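Local coordinates for protein formate dehydrogenase (Pyrobaculum aerophilum, PDB 1QP8) that binds NADPH and is probably an NAD(P)H-dependent oxidoreductase of the D-isomer specific 2-hydroxyacid dehydrogenase family, perhaps reducing glyoxylate or hydroxypyruvate, at residues Phe230-Ser234 with Asp235-Gly239; Thr258-Ala262 with Gly263-Asn267; Arg240-Phe243 with Ala244-Ala247; Leu132-Ile135 with Gly136-Gly140. All coordinates share one frame; numbering follows the deposited sequence.

Interaction 1. Residues Phe230-Ser234 with Asp235-Gly239; sequences FIFAS and DVWWG. With NDP (NADPH dihydro-nicotinamide-adenine-dinucleotide phosphate), chain C.
Phe232, within strand 231-234, meets two tryptophans from the loop that follows, and the three rings form a local aromatic cluster. Its ring sends an edge toward the face of Trp237 in an offset edge-to-face pair, the centroids of the Phe232 ring and the Trp237 six-membered ring 5.8 Å apart and the planes at 85°. The closest carbons are Phe232 CE2 and Trp237 CZ3, 3.8 Å apart. Ser234 closes the compact part: its CB lies over one face of Trp237, 4.3 Å from the centroid of the six-membered ring, a CH-pi contact. With OG anti to the backbone N (chi1 -178°), the hydroxyl donates to Val236 O at 2.6 Å, on a lone pair in the carbonyl plane; Asn208 O is a second carbonyl partner of the same OG, so the single proton may be shared. On the looser side, the partly exposed Trp238 comes from the opposite direction with its plane only 20° from that of Phe232, but the rings barely overlap; Phe249 and helix 217-226 also pack on it, and its NE1 bonds Leu215 O. Past the strand end Asp235 OD1 lies 3.4 Å from the carboxamide O7N of NADPH, and Asp235 OD2 is held by Val261 N. Strand 231-234 runs between strands 205-208 and 255-257 of the parallel Rossmann sheet; Phe232 rests on helix 217-226, while Ala233 and Asp235 touch helix 83-98.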
# COMPACT_ATOMS: atom_id res chain seq x y z
N PHE A 230 -6.71 11.07 14.31
CA PHE A 230 -7.54 10.91 13.13
C PHE A 230 -6.82 11.52 11.93
O PHE A 230 -6.35 12.66 11.98
CB PHE A 230 -8.89 11.60 13.33
CG PHE A 230 -9.87 11.36 12.20
CD1 PHE A 230 -10.66 10.22 12.18
CD2 PHE A 230 -10.01 12.28 11.17
CE1 PHE A 230 -11.58 10.00 11.15
CE2 PHE A 230 -10.92 12.08 10.14
CZ PHE A 230 -11.71 10.94 10.13
N ILE A 231 -6.73 10.77 10.85
CA ILE A 231 -6.03 11.26 9.69
C ILE A 231 -6.86 11.34 8.43
O ILE A 231 -7.59 10.42 8.09
CB ILE A 231 -4.79 10.40 9.41
CG1 ILE A 231 -3.81 10.53 10.58
CG2 ILE A 231 -4.16 10.83 8.09
CD1 ILE A 231 -2.55 9.74 10.37
N PHE A 232 -6.71 12.44 7.73
CA PHE A 232 -7.42 12.66 6.49
C PHE A 232 -6.37 12.66 5.39
O PHE A 232 -5.49 13.53 5.36
CB PHE A 232 -8.12 14.01 6.54
CG PHE A 232 -8.96 14.29 5.35
CD1 PHE A 232 -10.08 13.50 5.05
CD2 PHE A 232 -8.65 15.36 4.51
CE1 PHE A 232 -10.88 13.78 3.94
CE2 PHE A 232 -9.45 15.65 3.39
CZ PHE A 232 -10.57 14.85 3.11
N ALA A 233 -6.43 11.68 4.50
CA ALA A 233 -5.50 11.58 3.39
C ALA A 233 -6.32 11.72 2.12
O ALA A 233 -7.12 10.85 1.81
CB ALA A 233 -4.79 10.24 3.40
N SER A 234 -6.13 12.80 1.38
CA SER A 234 -6.90 13.00 0.18
C SER A 234 -6.12 13.50 -1.02
O SER A 234 -5.18 14.29 -0.90
CB SER A 234 -8.05 13.96 0.46
OG SER A 234 -8.87 14.14 -0.69
N ASP A 235 -6.55 13.05 -2.20
CA ASP A 235 -5.94 13.45 -3.45
C ASP A 235 -6.87 14.45 -4.11
O ASP A 235 -6.54 15.00 -5.15
CB ASP A 235 -5.77 12.25 -4.36
CG ASP A 235 -5.24 12.64 -5.73
OD1 ASP A 235 -5.97 12.46 -6.74
OD2 ASP A 235 -4.10 13.13 -5.77
N VAL A 236 -8.03 14.67 -3.51
CA VAL A 236 -8.99 15.60 -4.10
C VAL A 236 -9.42 16.66 -3.10
O VAL A 236 -9.54 16.39 -1.91
CB VAL A 236 -10.22 14.86 -4.59
CG1 VAL A 236 -10.98 15.74 -5.57
CG2 VAL A 236 -9.80 13.57 -5.23
N TRP A 237 -9.68 17.87 -3.58
CA TRP A 237 -10.03 18.93 -2.65
C TRP A 237 -11.17 19.84 -3.04
O TRP A 237 -11.50 19.96 -4.22
CB TRP A 237 -8.78 19.76 -2.40
CG TRP A 237 -7.68 18.93 -1.92
CD1 TRP A 237 -6.80 18.20 -2.67
CD2 TRP A 237 -7.40 18.62 -0.55
NE1 TRP A 237 -5.99 17.44 -1.85
CE2 TRP A 237 -6.34 17.68 -0.54
CE3 TRP A 237 -7.94 19.04 0.67
CZ2 TRP A 237 -5.83 17.15 0.64
CZ3 TRP A 237 -7.42 18.52 1.85
CH2 TRP A 237 -6.38 17.58 1.82
N TRP A 238 -11.75 20.49 -2.03
CA TRP A 238 -12.85 21.41 -2.27
C TRP A 238 -12.38 22.53 -3.17
O TRP A 238 -13.14 23.04 -3.99
CB TRP A 238 -13.37 21.97 -0.95
CG TRP A 238 -13.91 20.89 -0.08
CD1 TRP A 238 -15.17 20.37 -0.10
CD2 TRP A 238 -13.17 20.11 0.86
NE1 TRP A 238 -15.27 19.31 0.76
CE2 TRP A 238 -14.05 19.13 1.37
CE3 TRP A 238 -11.85 20.14 1.33
CZ2 TRP A 238 -13.65 18.19 2.33
CZ3 TRP A 238 -11.45 19.20 2.28
CH2 TRP A 238 -12.35 18.23 2.77
N GLY A 239 -11.12 22.92 -3.02
CA GLY A 239 -10.57 23.97 -3.85
C GLY A 239 -10.54 23.58 -5.31
O GLY A 239 -10.26 24.42 -6.17
PA NDP C . -18.41 4.67 -11.45
O1A NDP C . -19.10 5.96 -11.77
O2A NDP C . -17.24 5.18 -12.19
O5B NDP C . -18.98 4.91 -9.92
C5B NDP C . -20.25 4.18 -9.70
C4B NDP C . -20.27 3.52 -8.28
O4B NDP C . -20.55 4.46 -7.17
C3B NDP C . -21.41 2.45 -8.09
O3B NDP C . -21.10 1.60 -7.00
C2B NDP C . -22.58 3.41 -7.89
O2B NDP C . -23.85 3.01 -7.52
C1B NDP C . -21.98 4.37 -6.95
N9A NDP C . -22.71 5.59 -6.86
C8A NDP C . -22.92 6.60 -7.77
N7A NDP C . -23.66 7.59 -7.27
C5A NDP C . -23.92 7.18 -5.99
C6A NDP C . -24.68 7.79 -4.92
N6A NDP C . -25.28 8.97 -5.11
N1A NDP C . -24.76 7.09 -3.71
C2A NDP C . -24.12 5.86 -3.60
N3A NDP C . -23.41 5.24 -4.53
C4A NDP C . -23.34 5.97 -5.70
O3 NDP C . -17.19 4.33 -10.53
PN NDP C . -15.66 4.77 -10.12
O1N NDP C . -15.11 3.86 -9.09
O2N NDP C . -14.76 4.84 -11.32
O5D NDP C . -15.79 6.31 -9.51
C5D NDP C . -15.85 7.41 -10.45
C4D NDP C . -15.84 8.69 -9.61
O4D NDP C . -14.58 8.78 -8.89
C3D NDP C . -15.91 9.93 -10.50
O3D NDP C . -17.28 10.25 -10.72
C2D NDP C . -15.10 10.97 -9.68
O2D NDP C . -15.95 11.73 -8.81
C1D NDP C . -14.04 10.12 -8.95
N1N NDP C . -12.67 10.13 -9.65
C2N NDP C . -11.58 10.66 -8.88
C3N NDP C . -10.31 10.68 -9.52
C7N NDP C . -9.09 11.25 -8.70
O7N NDP C . -7.97 11.10 -9.16
N7N NDP C . -9.36 11.89 -7.53
C4N NDP C . -10.05 10.20 -10.86
C5N NDP C . -11.24 9.69 -11.50
C6N NDP C . -12.49 9.64 -10.96
P2B NDP C . -24.91 2.81 -8.83
O1X NDP C . -26.11 2.43 -7.99
O2X NDP C . -24.95 4.16 -9.44
O3X NDP C . -24.32 1.77 -9.65

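Interaction 2. Residues Thr258-Ala262 with Gly263-Asn267; sequences TPWVA and GGYGN. With NDP (NADPH dihydro-nicotinamide-adenine-dinucleotide phosphate), chain C.
The nicotinamide end of the NADPH pocket is lined here by a glycine-rich loop, in which Trp260 and Ala262 face the cofactor and Tyr265 lies loosely beside Trp260. Trp260 CD1 lies 3.6 Å from the carboxamide N7N of NADPH, and O7N of the same amide sits at the edge of the indole, in its plane. The indole takes this place with CG anti to the backbone N (chi1 -164°). Its six-membered ring and the Tyr265 ring meet obliquely, centroids 5.3 Å apart and planes at 37°. One water bridges the backbone of the loop: it donates to Trp260 O at 2.8 Å and to Gly263 O at 2.7 Å and accepts from Tyr265 N. Ala262 centres an inverse gamma turn, closed by a weak bond from Gly263 N to Val261 O. That same carbonyl oxygen, Val261 O, also receives a CA-H...O contact from Gly266 CA at 3.4 Å, with an angle of 162° at the hydrogen. The absence of a side chain on Gly266 is consistent with this close return of the loop. Arg115 of the second subunit packs on Val261 and Tyr265. The loop links strand 255-257 to helix 268-286, which Asn267 caps through Val270 N, and Val261 and Ala262 lean on Phe89 of helix 83-98.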
# COMPACT_ATOMS: atom_id res chain seq x y z
N THR A 258 -2.35 15.16 -1.62
CA THR A 258 -1.72 15.05 -2.93
C THR A 258 -2.59 15.89 -3.87
O THR A 258 -3.81 15.98 -3.71
CB THR A 258 -1.61 13.59 -3.43
OG1 THR A 258 -2.88 12.94 -3.36
CG2 THR A 258 -0.60 12.84 -2.59
N PRO A 259 -1.95 16.51 -4.87
CA PRO A 259 -2.59 17.37 -5.86
C PRO A 259 -3.43 16.76 -6.95
O PRO A 259 -3.24 17.05 -8.13
CB PRO A 259 -1.41 18.16 -6.44
CG PRO A 259 -0.14 17.42 -5.95
CD PRO A 259 -0.60 16.15 -5.31
N TRP A 260 -4.38 15.92 -6.57
CA TRP A 260 -5.28 15.34 -7.55
C TRP A 260 -4.47 14.65 -8.66
O TRP A 260 -4.63 14.94 -9.83
CB TRP A 260 -6.12 16.47 -8.12
CG TRP A 260 -7.30 16.03 -8.85
CD1 TRP A 260 -7.72 14.75 -9.05
CD2 TRP A 260 -8.27 16.87 -9.49
NE1 TRP A 260 -8.90 14.74 -9.76
CE2 TRP A 260 -9.25 16.03 -10.04
CE3 TRP A 260 -8.39 18.26 -9.63
CZ2 TRP A 260 -10.35 16.53 -10.74
CZ3 TRP A 260 -9.48 18.76 -10.32
CH2 TRP A 260 -10.45 17.90 -10.87
N VAL A 261 -3.60 13.73 -8.27
CA VAL A 261 -2.76 13.03 -9.22
C VAL A 261 -2.94 11.52 -9.25
O VAL A 261 -2.11 10.81 -9.83
CB VAL A 261 -1.29 13.30 -8.94
CG1 VAL A 261 -0.94 14.71 -9.39
CG2 VAL A 261 -0.99 13.11 -7.46
N ALA A 262 -4.01 11.02 -8.64
CA ALA A 262 -4.26 9.59 -8.62
C ALA A 262 -4.62 9.15 -10.03
O ALA A 262 -5.76 8.84 -10.30
CB ALA A 262 -5.40 9.30 -7.68
N GLY A 263 -3.64 9.11 -10.93
CA GLY A 263 -3.95 8.70 -12.29
C GLY A 263 -4.76 9.77 -13.01
O GLY A 263 -5.63 10.40 -12.42
N GLY A 264 -4.47 9.97 -14.29
CA GLY A 264 -5.16 10.99 -15.05
C GLY A 264 -4.21 12.16 -15.18
O GLY A 264 -3.35 12.17 -16.06
N TYR A 265 -4.33 13.14 -14.29
CA TYR A 265 -3.45 14.29 -14.31
C TYR A 265 -2.10 13.93 -13.69
O TYR A 265 -1.19 14.76 -13.64
CB TYR A 265 -4.07 15.45 -13.54
CG TYR A 265 -5.42 15.88 -14.07
CD1 TYR A 265 -6.57 15.15 -13.78
CD2 TYR A 265 -5.54 17.01 -14.88
CE1 TYR A 265 -7.81 15.53 -14.27
CE2 TYR A 265 -6.78 17.40 -15.38
CZ TYR A 265 -7.91 16.65 -15.07
OH TYR A 265 -9.14 17.02 -15.57
N GLY A 266 -1.96 12.68 -13.23
CA GLY A 266 -0.71 12.28 -12.60
C GLY A 266 0.16 11.34 -13.42
O GLY A 266 1.34 11.16 -13.12
N ASN A 267 -0.42 10.73 -14.45
CA ASN A 267 0.32 9.81 -15.29
C ASN A 267 -0.12 9.92 -16.74
O ASN A 267 -1.30 9.75 -17.07
CB ASN A 267 0.11 8.38 -14.81
CG ASN A 267 1.00 7.39 -15.53
OD1 ASN A 267 0.75 7.05 -16.68
ND2 ASN A 267 2.05 6.93 -14.86
PA NDP C . -18.41 4.67 -11.45
O1A NDP C . -19.10 5.96 -11.77
O2A NDP C . -17.24 5.18 -12.19
O5B NDP C . -18.98 4.91 -9.92
C5B NDP C . -20.25 4.18 -9.70
C4B NDP C . -20.27 3.52 -8.28
O4B NDP C . -20.55 4.46 -7.17
C3B NDP C . -21.41 2.45 -8.09
O3B NDP C . -21.10 1.60 -7.00
C2B NDP C . -22.58 3.41 -7.89
O2B NDP C . -23.85 3.01 -7.52
C1B NDP C . -21.98 4.37 -6.95
N9A NDP C . -22.71 5.59 -6.86
C8A NDP C . -22.92 6.60 -7.77
N7A NDP C . -23.66 7.59 -7.27
C5A NDP C . -23.92 7.18 -5.99
C6A NDP C . -24.68 7.79 -4.92
N6A NDP C . -25.28 8.97 -5.11
N1A NDP C . -24.76 7.09 -3.71
C2A NDP C . -24.12 5.86 -3.60
N3A NDP C . -23.41 5.24 -4.53
C4A NDP C . -23.34 5.97 -5.70
O3 NDP C . -17.19 4.33 -10.53
PN NDP C . -15.66 4.77 -10.12
O1N NDP C . -15.11 3.86 -9.09
O2N NDP C . -14.76 4.84 -11.32
O5D NDP C . -15.79 6.31 -9.51
C5D NDP C . -15.85 7.41 -10.45
C4D NDP C . -15.84 8.69 -9.61
O4D NDP C . -14.58 8.78 -8.89
C3D NDP C . -15.91 9.93 -10.50
O3D NDP C . -17.28 10.25 -10.72
C2D NDP C . -15.10 10.97 -9.68
O2D NDP C . -15.95 11.73 -8.81
C1D NDP C . -14.04 10.12 -8.95
N1N NDP C . -12.67 10.13 -9.65
C2N NDP C . -11.58 10.66 -8.88
C3N NDP C . -10.31 10.68 -9.52
C7N NDP C . -9.09 11.25 -8.70
O7N NDP C . -7.97 11.10 -9.16
N7N NDP C . -9.36 11.89 -7.53
C4N NDP C . -10.05 10.20 -10.86
C5N NDP C . -11.24 9.69 -11.50
C6N NDP C . -12.49 9.64 -10.96
P2B NDP C . -24.91 2.81 -8.83
O1X NDP C . -26.11 2.43 -7.99
O2X NDP C . -24.95 4.16 -9.44
O3X NDP C . -24.32 1.77 -9.65
O HOH W 1 -5.74 13.01 -11.57

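Interaction 3. Residues Arg240-Phe243 with Ala244-Ala247; sequences RNDF and AKDA
Phe243 O accepts a hydrogen bond from Asp246 N (2.5 Å in the model), with an N-H...acceptor angle of 146°, across a single turn of 3-10 type. Ala247 N likewise reaches back to Ala244 O at 3.1 Å, and these two links wind the chain toward its next helix. Just before them a weak bond from Ala244 N to Asp242 O, 2.7 Å long, closes a classic gamma turn centred on Phe243. Outside this coil Asp242 and Lys245 cross at about a right angle. The lysine is extended beyond CG and lays its methylenes across the carboxylate, Lys245 CG lying 3.8 Å from Asp242 CG. The salt bridge itself, Asp242 OD2 to Lys245 NZ at 3.3 Å, is less sure, because that oxygen is modelled too close to a neighbour. The other oxygen, Asp242 OD1, touches the methyl Ala244 CB at 3.7 Å. Putting an alanine at Asp242 would probably leave the Lys245 ammonium without this acidic mate and its extended chain freer to swing. Asp246 turns its carboxylate elsewhere, with OD2 bonded to Gly239 N and OD1 in a salt bridge with Arg217. Phe243 is buried and packs on Met108 of the second subunit, while Tyr113 of that subunit packs on Ala244 and Ala247. A gamma turn followed by a short 3-10 segment thus leads into helix 247-250, in the connection between the last two strands of the Rossmann sheet.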
# COMPACT_ATOMS: atom_id res chain seq x y z
N ARG A 240 -10.80 22.30 -5.59
CA ARG A 240 -10.83 21.80 -6.96
C ARG A 240 -9.81 22.47 -7.87
O ARG A 240 -10.16 23.36 -8.64
CB ARG A 240 -12.22 22.03 -7.56
CG ARG A 240 -13.06 20.78 -7.68
CD ARG A 240 -14.38 21.02 -8.39
NE ARG A 240 -14.99 19.75 -8.76
CZ ARG A 240 -14.56 18.97 -9.75
NH1 ARG A 240 -13.51 19.34 -10.49
NH2 ARG A 240 -15.15 17.80 -9.99
N ASN A 241 -8.55 22.06 -7.78
CA ASN A 241 -7.52 22.63 -8.63
C ASN A 241 -6.88 23.94 -8.15
O ASN A 241 -5.80 24.32 -8.62
CB ASN A 241 -8.06 22.83 -10.05
CG ASN A 241 -7.14 22.25 -11.09
OD1 ASN A 241 -5.99 22.67 -11.21
ND2 ASN A 241 -7.63 21.26 -11.83
N ASP A 242 -7.51 24.62 -7.20
CA ASP A 242 -6.92 25.84 -6.68
C ASP A 242 -5.91 25.42 -5.61
O ASP A 242 -4.75 25.83 -5.64
CB ASP A 242 -7.97 26.75 -6.07
CG ASP A 242 -7.56 28.20 -6.08
OD1 ASP A 242 -6.40 28.50 -5.70
OD2 ASP A 242 -8.38 29.06 -6.46
N PHE A 243 -6.37 24.58 -4.69
CA PHE A 243 -5.55 24.05 -3.58
C PHE A 243 -5.26 25.10 -2.53
O PHE A 243 -5.58 24.92 -1.35
CB PHE A 243 -4.22 23.47 -4.07
CG PHE A 243 -4.37 22.31 -5.01
CD1 PHE A 243 -3.82 22.37 -6.30
CD2 PHE A 243 -5.10 21.20 -4.65
CE1 PHE A 243 -4.02 21.34 -7.20
CE2 PHE A 243 -5.30 20.16 -5.55
CZ PHE A 243 -4.76 20.22 -6.83
N ALA A 244 -4.65 26.20 -2.96
CA ALA A 244 -4.34 27.29 -2.04
C ALA A 244 -5.51 27.48 -1.08
O ALA A 244 -5.31 27.71 0.11
CB ALA A 244 -4.10 28.56 -2.81
N LYS A 245 -6.73 27.34 -1.59
CA LYS A 245 -7.93 27.51 -0.80
C LYS A 245 -8.06 26.53 0.36
O LYS A 245 -8.67 26.85 1.38
CB LYS A 245 -9.16 27.41 -1.68
CG LYS A 245 -9.27 28.52 -2.70
CD LYS A 245 -10.48 28.31 -3.58
CE LYS A 245 -10.52 29.34 -4.71
NZ LYS A 245 -11.60 29.09 -5.71
N ASP A 246 -7.48 25.34 0.20
CA ASP A 246 -7.53 24.31 1.24
C ASP A 246 -6.23 24.20 2.03
O ASP A 246 -5.98 23.21 2.73
CB ASP A 246 -7.87 22.96 0.62
CG ASP A 246 -9.31 22.90 0.12
OD1 ASP A 246 -10.17 23.54 0.77
OD2 ASP A 246 -9.59 22.20 -0.88
N ALA A 247 -5.39 25.23 1.94
CA ALA A 247 -4.12 25.25 2.62
C ALA A 247 -4.25 25.04 4.13
O ALA A 247 -3.34 24.51 4.77
CB ALA A 247 -3.43 26.55 2.35

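Interaction 4. Residues Leu132-Ile135 with Gly136-Gly140; sequences LGEI and GTRVG. With NDP (NADPH dihydro-nicotinamide-adenine-dinucleotide phosphate), chain C.
Ile135 N donates to phosphate oxygen O1N of NADPH at 2.8 Å, and the amide of Val139 in turn donates to Ile135 O at 3.0 Å. The second bond is nearly straight, 171° at the hydrogen, linking the residue that binds the phosphate to the first turn of the helix. In the same first shell, Glu134 CB lies 3.3 Å from NADPH O1N, and Leu132 N bonds weakly to the ribose hydroxyl O3B. Arg138 forms the next shell, gripping Glu134 side-on with two nitrogens. Its NE reaches Glu134 O at 2.6 Å, tilted 33° from the carbonyl plane, while NH2 meets Glu134 OE1 at 3.1 Å in a salt bridge. A bend at chi2 (-42°) brings the carboxylate back beside the guanidinium, and the two planes are nearly coplanar. A methionine in place of Arg138 would probably leave Glu134 OE1 and Glu134 O without these donors and the loop freer to shift. Farther out, Arg138 NH1 pairs with Asp84, linking the loop to helix 83-98. Gly133 and Gly136 fit the GxGxxG pattern of Rossmann folds; Gly136 leaves room for the close approach of Leu132 CA. The chemistry is consistent with amide and helix-dipole stabilisation of the pyrophosphate, the arginine probably offsetting the charge of Glu134.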
# COMPACT_ATOMS: atom_id res chain seq x y z
N LEU A 132 -19.03 1.76 -4.60
CA LEU A 132 -18.56 0.47 -5.08
C LEU A 132 -18.39 0.41 -6.59
O LEU A 132 -18.82 1.30 -7.32
CB LEU A 132 -19.49 -0.64 -4.57
CG LEU A 132 -19.24 -0.98 -3.09
CD1 LEU A 132 -20.43 -1.70 -2.48
CD2 LEU A 132 -17.99 -1.81 -2.96
N GLY A 133 -17.72 -0.62 -7.08
CA GLY A 133 -17.53 -0.73 -8.51
C GLY A 133 -16.47 0.18 -9.10
O GLY A 133 -16.43 1.38 -8.83
N GLU A 134 -15.64 -0.43 -9.94
CA GLU A 134 -14.54 0.21 -10.66
C GLU A 134 -13.37 0.49 -9.75
O GLU A 134 -12.42 -0.29 -9.70
CB GLU A 134 -15.01 1.48 -11.36
CG GLU A 134 -15.94 1.21 -12.55
CD GLU A 134 -15.51 0.01 -13.44
OE1 GLU A 134 -14.37 -0.50 -13.31
OE2 GLU A 134 -16.32 -0.43 -14.29
N ILE A 135 -13.43 1.60 -9.03
CA ILE A 135 -12.38 1.94 -8.09
C ILE A 135 -12.74 1.30 -6.76
O ILE A 135 -12.00 0.45 -6.24
CB ILE A 135 -12.26 3.47 -7.91
CG1 ILE A 135 -11.79 4.11 -9.23
CG2 ILE A 135 -11.36 3.80 -6.71
CD1 ILE A 135 -11.93 5.64 -9.26
N GLY A 136 -13.90 1.69 -6.23
CA GLY A 136 -14.35 1.15 -4.96
C GLY A 136 -14.11 -0.33 -4.85
O GLY A 136 -13.50 -0.81 -3.90
N THR A 137 -14.57 -1.06 -5.86
CA THR A 137 -14.44 -2.50 -5.91
C THR A 137 -13.01 -3.03 -5.89
O THR A 137 -12.72 -4.00 -5.19
CB THR A 137 -15.14 -3.07 -7.16
OG1 THR A 137 -16.55 -2.83 -7.07
CG2 THR A 137 -14.89 -4.57 -7.27
N ARG A 138 -12.13 -2.42 -6.67
CA ARG A 138 -10.75 -2.88 -6.72
C ARG A 138 -10.12 -2.70 -5.36
O ARG A 138 -9.40 -3.57 -4.87
CB ARG A 138 -9.96 -2.12 -7.78
CG ARG A 138 -10.38 -2.49 -9.19
CD ARG A 138 -9.76 -1.62 -10.24
NE ARG A 138 -10.70 -1.41 -11.34
CZ ARG A 138 -10.61 -1.99 -12.53
NH1 ARG A 138 -9.60 -2.81 -12.79
NH2 ARG A 138 -11.53 -1.76 -13.45
N VAL A 139 -10.43 -1.57 -4.74
CA VAL A 139 -9.90 -1.28 -3.42
C VAL A 139 -10.45 -2.33 -2.47
O VAL A 139 -9.68 -3.03 -1.80
CB VAL A 139 -10.32 0.16 -2.96
CG1 VAL A 139 -9.82 0.44 -1.55
CG2 VAL A 139 -9.73 1.20 -3.92
N GLY A 140 -11.77 -2.45 -2.43
CA GLY A 140 -12.43 -3.42 -1.57
C GLY A 140 -11.85 -4.81 -1.70
O GLY A 140 -11.56 -5.46 -0.69
PA NDP C . -18.41 4.67 -11.45
O1A NDP C . -19.10 5.96 -11.77
O2A NDP C . -17.24 5.18 -12.19
O5B NDP C . -18.98 4.91 -9.92
C5B NDP C . -20.25 4.18 -9.70
C4B NDP C . -20.27 3.52 -8.28
O4B NDP C . -20.55 4.46 -7.17
C3B NDP C . -21.41 2.45 -8.09
O3B NDP C . -21.10 1.60 -7.00
C2B NDP C . -22.58 3.41 -7.89
O2B NDP C . -23.85 3.01 -7.52
C1B NDP C . -21.98 4.37 -6.95
N9A NDP C . -22.71 5.59 -6.86
C8A NDP C . -22.92 6.60 -7.77
N7A NDP C . -23.66 7.59 -7.27
C5A NDP C . -23.92 7.18 -5.99
C6A NDP C . -24.68 7.79 -4.92
N6A NDP C . -25.28 8.97 -5.11
N1A NDP C . -24.76 7.09 -3.71
C2A NDP C . -24.12 5.86 -3.60
N3A NDP C . -23.41 5.24 -4.53
C4A NDP C . -23.34 5.97 -5.70
O3 NDP C . -17.19 4.33 -10.53
PN NDP C . -15.66 4.77 -10.12
O1N NDP C . -15.11 3.86 -9.09
O2N NDP C . -14.76 4.84 -11.32
O5D NDP C . -15.79 6.31 -9.51
C5D NDP C . -15.85 7.41 -10.45
C4D NDP C . -15.84 8.69 -9.61
O4D NDP C . -14.58 8.78 -8.89
C3D NDP C . -15.91 9.93 -10.50
O3D NDP C . -17.28 10.25 -10.72
C2D NDP C . -15.10 10.97 -9.68
O2D NDP C . -15.95 11.73 -8.81
C1D NDP C . -14.04 10.12 -8.95
N1N NDP C . -12.67 10.13 -9.65
C2N NDP C . -11.58 10.66 -8.88
C3N NDP C . -10.31 10.68 -9.52
C7N NDP C . -9.09 11.25 -8.70
O7N NDP C . -7.97 11.10 -9.16
N7N NDP C . -9.36 11.89 -7.53
C4N NDP C . -10.05 10.20 -10.86
C5N NDP C . -11.24 9.69 -11.50
C6N NDP C . -12.49 9.64 -10.96
P2B NDP C . -24.91 2.81 -8.83
O1X NDP C . -26.11 2.43 -7.99
O2X NDP C . -24.95 4.16 -9.44
O3X NDP C . -24.32 1.77 -9.65

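Interactions 1 and 2 are the buried pair, and they share an anchor: the Asp235 carboxylate reaches Thr258 OG1 as well as the backbone of 258-262, so the loop after one strand is tied to the loop after the next. Interactions 3 and 4 are both partly buried. Interaction 3 continues the chain outward from interaction 1, joined to it through Asp246, and its outer side carries exposed residues and charge rather than rings. Interactions 2 and 3 both reach the second subunit. Interaction 4 stands apart, about 27 Å from interaction 3 between centres. It grips the pyrophosphate with polar groups, whereas interactions 1 and 2 approach the nicotinamide end, so NADPH itself spans the three.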